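Side-chain contacts in Poly(A) RNA polymerase protein 2 (Saccharomyces cerevisiae, PDB 3NYB), which serves as the poly(A) RNA polymerase in the core of the TRAMP RNA surveillance complex, probably adding adenosines to the 3' ends of RNAs: residues A[27-32]-A[159-164]; A[186-191]-A[273-278]. The protein carries 1 engineered substitution. All coordinates share one frame; numbering follows the deposited sequence.

Contact 1 of 2, residues A[27-32]-A[159-164]; sequences DFVAYI and GLRELV
Val-29 lays its two methyls over two neighbouring residues of the facing helix, CG1 against the end of Arg-161 and CG2 against the stem of Glu-162. The division of labour follows from chi1 of 175°, which sets CG1 anti to the backbone N and leaves CG2 on the opposite side from the carbonyl carbon. CG1 lies 3.5 Å from NH1 of Arg-161, and CZ of the same arginine is 4.0 Å from it. Arg-161 gets there by running extended from CG to NE, a reach its CB direction alone would not predict. Its polar end is held elsewhere: NE bonds to the backbone O of Asp-71 and NH2 to OG of Ser-33, which should restrict turning of the guanidinium beside the methyl. The contact joins helix 17-31, which precedes the strands of the nucleotidyltransferase palm, to helix 160-173, which follows them, consistent with an amino-terminal helix folding back onto the helical central domain. At the second methyl, Val-29 CG2 is 4.2 Å from CG of Glu-162, and the two side chains cross at about a right angle. Trimming this valine to alanine removes the methyls that meet the guanidinium and the Glu-162 CG, which would probably open a gap between the two helices. Glu-162 bends at chi2 (70°), carrying its carboxylate back toward the amino-terminal end of its own helix, where the helix dipole may favour its negative charge. Further along helix 160-173, Leu-165 also receives Val-29, while Phe-28 packs on Ile-166 and Gln-169.

Contact 2 of 2, residues A[186-191]-A[273-278]; sequences GFSIIC and NNISRG
Ile-275 reaches from the loop to the edge of the Phe-187 ring, in the first turn of helix 186-198, the two side chains crossing at about a right angle. The loop makes a type I beta turn from Asn-274 to Arg-277, and its two central residues, Ile-275 and Ser-276, are the ones that meet the helix. From CB, which points at the helix, the longer branch of Ile-275 goes first to CG1, 4.2 Å from CE2 of Phe-187. It ends at CD1, which sits near the plane of the ring, 4.1 Å from the same CE2 of Phe-187. That methyl also comes within 4.4 Å of Ser-188 OG, at the boundary between an apolar and a polar neighbour. The ring is brought to the loop by a chi1 of 171°, with CG anti to the backbone N. The ring also meets Trp-153, with planes at about 30°, and touches Ala-146 and Ile-150 of helix 145-155, so Phe-187 joins that helix to the turn. A backbone bond ties Ile-275 to Ile-265, just before strand 266-267, and Ser-276 OG reaches Ile-265 N in a weak hydrogen bond. CB of Ser-276 lies 4.3 Å from OG of Ser-188.

Contact 1 and contact 2 come in series along the chain, the first closing at residue 164 before the second opens at 186. Their centres lie 21 Å apart, on opposite sides of the chain's centre. What joins them is a pair of helices that follow each other in sequence, 160-173 and 186-198: CD1 of Leu-160 rests 4.2 Å from O of Ile-190, and CG2 of Val-164 packs on the backbone of the same residue. Together they illustrate how a helical core can gather distant parts of a chain, with amino-terminal helix 17-31 applied on one side and the loop leading to helix 282-304 on the other.

Contact 1 of 2, residues A[27-32]-A[159-164]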
loop_
_atom_site.group_PDB
_atom_site.type_symbol
_atom_site.label_atom_id
_atom_site.label_comp_id
_atom_site.label_asym_id
_atom_site.label_seq_id
_atom_site.Cartn_x
_atom_site.Cartn_y
_atom_site.Cartn_z
ATOM N N ASP A 27 9.986 -13.314 -3.279
ATOM C CA ASP A 27 11.172 -13.159 -4.112
ATOM C C ASP A 27 11.359 -11.702 -4.502
ATOM O O ASP A 27 12.444 -11.132 -4.335
ATOM C CB ASP A 27 11.085 -14.055 -5.337
ATOM C CG ASP A 27 11.190 -15.526 -4.977
ATOM O OD1 ASP A 27 11.710 -15.817 -3.872
ATOM O OD2 ASP A 27 10.763 -16.382 -5.790
ATOM N N PHE A 28 10.278 -11.108 -4.999
ATOM C CA PHE A 28 10.238 -9.696 -5.341
ATOM C C PHE A 28 10.645 -8.811 -4.165
ATOM O O PHE A 28 11.533 -7.970 -4.296
ATOM C CB PHE A 28 8.833 -9.294 -5.818
ATOM C CG PHE A 28 8.703 -7.827 -6.131
ATOM C CD1 PHE A 28 9.143 -7.319 -7.340
ATOM C CD2 PHE A 28 8.157 -6.956 -5.211
ATOM C CE1 PHE A 28 9.032 -5.977 -7.620
ATOM C CE2 PHE A 28 8.043 -5.609 -5.491
ATOM C CZ PHE A 28 8.480 -5.121 -6.689
ATOM N N VAL A 29 9.983 -9.001 -3.027
ATOM C CA VAL A 29 10.263 -8.224 -1.824
ATOM C C VAL A 29 11.729 -8.305 -1.424
ATOM O O VAL A 29 12.318 -7.313 -1.015
ATOM C CB VAL A 29 9.388 -8.666 -0.625
ATOM C CG1 VAL A 29 9.791 -7.920 0.657
ATOM C CG2 VAL A 29 7.930 -8.435 -0.930
ATOM N N ALA A 30 12.321 -9.484 -1.533
ATOM C CA ALA A 30 13.727 -9.619 -1.176
ATOM C C ALA A 30 14.587 -8.936 -2.229
ATOM O O ALA A 30 15.591 -8.290 -1.907
ATOM C CB ALA A 30 14.120 -11.093 -1.009
ATOM N N TYR A 31 14.179 -9.065 -3.487
ATOM C CA TYR A 31 14.912 -8.422 -4.566
ATOM C C TYR A 31 14.909 -6.884 -4.435
ATOM O O TYR A 31 15.902 -6.218 -4.766
ATOM C CB TYR A 31 14.354 -8.862 -5.919
ATOM C CG TYR A 31 15.017 -8.190 -7.087
ATOM C CD1 TYR A 31 16.218 -8.677 -7.604
ATOM C CD2 TYR A 31 14.459 -7.058 -7.669
ATOM C CE1 TYR A 31 16.840 -8.069 -8.682
ATOM C CE2 TYR A 31 15.084 -6.430 -8.756
ATOM C CZ TYR A 31 16.267 -6.951 -9.254
ATOM O OH TYR A 31 16.894 -6.342 -10.307
ATOM N N ILE A 32 13.800 -6.326 -3.949
ATOM C CA ILE A 32 13.675 -4.878 -3.787
ATOM C C ILE A 32 14.218 -4.456 -2.415
ATOM O O ILE A 32 14.151 -3.298 -2.031
ATOM C CB ILE A 32 12.213 -4.417 -3.934
ATOM C CG1 ILE A 32 11.383 -4.885 -2.736
ATOM C CG2 ILE A 32 11.621 -4.930 -5.237
ATOM C CD1 ILE A 32 9.999 -4.277 -2.678
ATOM N N GLY A 159 2.822 -9.826 7.488
ATOM C CA GLY A 159 2.396 -9.729 6.108
ATOM C C GLY A 159 2.198 -8.300 5.660
ATOM O O GLY A 159 2.147 -8.009 4.459
ATOM N N LEU A 160 2.091 -7.398 6.628
ATOM C CA LEU A 160 1.819 -5.999 6.320
ATOM C C LEU A 160 2.840 -5.389 5.338
ATOM O O LEU A 160 2.461 -4.863 4.291
ATOM C CB LEU A 160 1.742 -5.179 7.602
ATOM C CG LEU A 160 1.261 -3.749 7.380
ATOM C CD1 LEU A 160 -0.013 -3.723 6.527
ATOM C CD2 LEU A 160 1.061 -3.034 8.700
ATOM N N ARG A 161 4.125 -5.469 5.673
ATOM C CA ARG A 161 5.167 -4.947 4.802
ATOM C C ARG A 161 5.098 -5.511 3.371
ATOM O O ARG A 161 5.139 -4.757 2.398
ATOM C CB ARG A 161 6.553 -5.195 5.413
ATOM C CG ARG A 161 7.709 -4.799 4.497
ATOM C CD ARG A 161 9.060 -4.735 5.197
ATOM N NE ARG A 161 10.137 -4.476 4.240
ATOM C CZ ARG A 161 10.851 -5.415 3.622
ATOM N NH1 ARG A 161 10.636 -6.698 3.854
ATOM N NH2 ARG A 161 11.796 -5.067 2.767
ATOM N N GLU A 162 4.992 -6.830 3.244
ATOM C CA GLU A 162 5.019 -7.481 1.933
ATOM C C GLU A 162 3.876 -7.027 1.049
ATOM O O GLU A 162 4.080 -6.694 -0.114
ATOM C CB GLU A 162 4.943 -9.001 2.072
ATOM C CG GLU A 162 6.186 -9.660 2.635
ATOM C CD GLU A 162 6.401 -9.360 4.105
ATOM O OE1 GLU A 162 7.520 -9.638 4.586
ATOM O OE2 GLU A 162 5.470 -8.840 4.774
ATOM N N LEU A 163 2.662 -7.031 1.592
ATOM C CA LEU A 163 1.519 -6.626 0.796
ATOM C C LEU A 163 1.591 -5.143 0.457
ATOM O O LEU A 163 1.245 -4.738 -0.648
ATOM C CB LEU A 163 0.200 -6.991 1.481
ATOM C CG LEU A 163 -0.045 -8.499 1.509
ATOM C CD1 LEU A 163 -1.490 -8.809 1.839
ATOM C CD2 LEU A 163 0.328 -9.101 0.171
ATOM N N VAL A 164 2.066 -4.333 1.395
ATOM C CA VAL A 164 2.214 -2.907 1.131
ATOM C C VAL A 164 3.189 -2.653 -0.018
ATOM O O VAL A 164 2.909 -1.853 -0.919
ATOM C CB VAL A 164 2.645 -2.135 2.383
ATOM C CG1 VAL A 164 3.020 -0.721 2.021
ATOM C CG2 VAL A 164 1.512 -2.131 3.403
#

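Contact 2 of 2, residues A[186-191]-A[273-278]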
loop_
_atom_site.group_PDB
_atom_site.type_symbol
_atom_site.label_atom_id
_atom_site.label_comp_id
_atom_site.label_asym_id
_atom_site.label_seq_id
_atom_site.Cartn_x
_atom_site.Cartn_y
_atom_site.Cartn_z
ATOM N N GLY A 186 0.797 7.443 1.244
ATOM C CA GLY A 186 1.434 6.304 1.864
ATOM C C GLY A 186 0.644 5.748 3.034
ATOM O O GLY A 186 0.378 4.542 3.106
ATOM N N PHE A 187 0.281 6.615 3.970
ATOM C CA PHE A 187 -0.450 6.154 5.151
ATOM C C PHE A 187 -1.751 5.457 4.740
ATOM O O PHE A 187 -2.089 4.388 5.247
ATOM C CB PHE A 187 -0.717 7.307 6.131
ATOM C CG PHE A 187 -1.642 6.943 7.258
ATOM C CD1 PHE A 187 -1.155 6.374 8.419
ATOM C CD2 PHE A 187 -3.003 7.166 7.148
ATOM C CE1 PHE A 187 -2.005 6.037 9.446
ATOM C CE2 PHE A 187 -3.858 6.827 8.166
ATOM C CZ PHE A 187 -3.360 6.262 9.317
ATOM N N SER A 188 -2.466 6.061 3.804
ATOM C CA SER A 188 -3.707 5.489 3.302
ATOM C C SER A 188 -3.524 4.066 2.808
ATOM O O SER A 188 -4.340 3.190 3.095
ATOM C CB SER A 188 -4.275 6.352 2.174
ATOM O OG SER A 188 -4.582 7.655 2.645
ATOM N N ILE A 189 -2.465 3.832 2.046
ATOM C CA ILE A 189 -2.246 2.503 1.500
ATOM C C ILE A 189 -2.035 1.536 2.647
ATOM O O ILE A 189 -2.634 0.462 2.687
ATOM C CB ILE A 189 -1.033 2.447 0.574
ATOM C CG1 ILE A 189 -1.178 3.465 -0.559
ATOM C CG2 ILE A 189 -0.880 1.049 -0.001
ATOM C CD1 ILE A 189 0.089 3.618 -1.401
ATOM N N ILE A 190 -1.181 1.932 3.586
ATOM C CA ILE A 190 -0.889 1.103 4.747
ATOM C C ILE A 190 -2.170 0.758 5.482
ATOM O O ILE A 190 -2.406 -0.401 5.833
ATOM C CB ILE A 190 0.056 1.806 5.712
ATOM C CG1 ILE A 190 1.314 2.249 4.969
ATOM C CG2 ILE A 190 0.409 0.894 6.858
ATOM C CD1 ILE A 190 2.362 2.867 5.873
ATOM N N CYS A 191 -3.003 1.771 5.699
ATOM C CA CYS A 191 -4.286 1.573 6.362
ATOM C C CYS A 191 -5.133 0.485 5.703
ATOM O O CYS A 191 -5.570 -0.452 6.370
ATOM C CB CYS A 191 -5.079 2.875 6.428
ATOM S SG CYS A 191 -6.616 2.694 7.324
ATOM N N ASN A 273 -11.385 14.893 10.526
ATOM C CA ASN A 273 -11.313 14.840 9.068
ATOM C C ASN A 273 -10.646 13.571 8.534
ATOM O O ASN A 273 -9.905 12.897 9.253
ATOM C CB ASN A 273 -10.595 16.075 8.518
ATOM C CG ASN A 273 -9.086 15.917 8.506
ATOM O OD1 ASN A 273 -8.422 16.298 7.540
ATOM N ND2 ASN A 273 -8.538 15.352 9.577
ATOM N N ASN A 274 -10.908 13.241 7.274
ATOM C CA ASN A 274 -10.219 12.107 6.666
ATOM C C ASN A 274 -8.956 12.536 5.932
ATOM O O ASN A 274 -8.920 13.577 5.275
ATOM C CB ASN A 274 -11.154 11.257 5.785
ATOM C CG ASN A 274 -11.264 11.758 4.359
ATOM O OD1 ASN A 274 -10.659 12.755 3.980
ATOM N ND2 ASN A 274 -12.049 11.055 3.554
ATOM N N ILE A 275 -7.905 11.748 6.079
ATOM C CA ILE A 275 -6.656 12.076 5.415
ATOM C C ILE A 275 -6.691 11.690 3.937
ATOM O O ILE A 275 -5.758 11.990 3.198
ATOM C CB ILE A 275 -5.446 11.435 6.125
ATOM C CG1 ILE A 275 -5.901 10.275 7.006
ATOM C CG2 ILE A 275 -4.755 12.449 7.009
ATOM C CD1 ILE A 275 -6.584 9.166 6.265
ATOM N N SER A 276 -7.779 11.049 3.512
ATOM C CA SER A 276 -7.901 10.549 2.141
ATOM C C SER A 276 -8.740 11.473 1.267
ATOM O O SER A 276 -9.064 11.136 0.124
ATOM C CB SER A 276 -8.539 9.159 2.125
ATOM O OG SER A 276 -8.719 8.655 3.433
ATOM N N ARG A 277 -9.103 12.626 1.813
ATOM C CA ARG A 277 -9.921 13.588 1.090
ATOM C C ARG A 277 -9.253 13.967 -0.223
ATOM O O ARG A 277 -9.918 14.115 -1.248
ATOM C CB ARG A 277 -10.156 14.836 1.946
ATOM C CG ARG A 277 -10.797 15.992 1.199
ATOM C CD ARG A 277 -12.252 15.715 0.898
ATOM N NE ARG A 277 -13.070 15.792 2.101
ATOM C CZ ARG A 277 -13.778 16.859 2.455
ATOM N NH1 ARG A 277 -13.773 17.941 1.687
ATOM N NH2 ARG A 277 -14.494 16.840 3.573
ATOM N N GLY A 278 -7.930 14.105 -0.185
ATOM C CA GLY A 278 -7.169 14.560 -1.335
ATOM C C GLY A 278 -7.044 13.561 -2.476
ATOM O O GLY A 278 -6.592 13.917 -3.566
#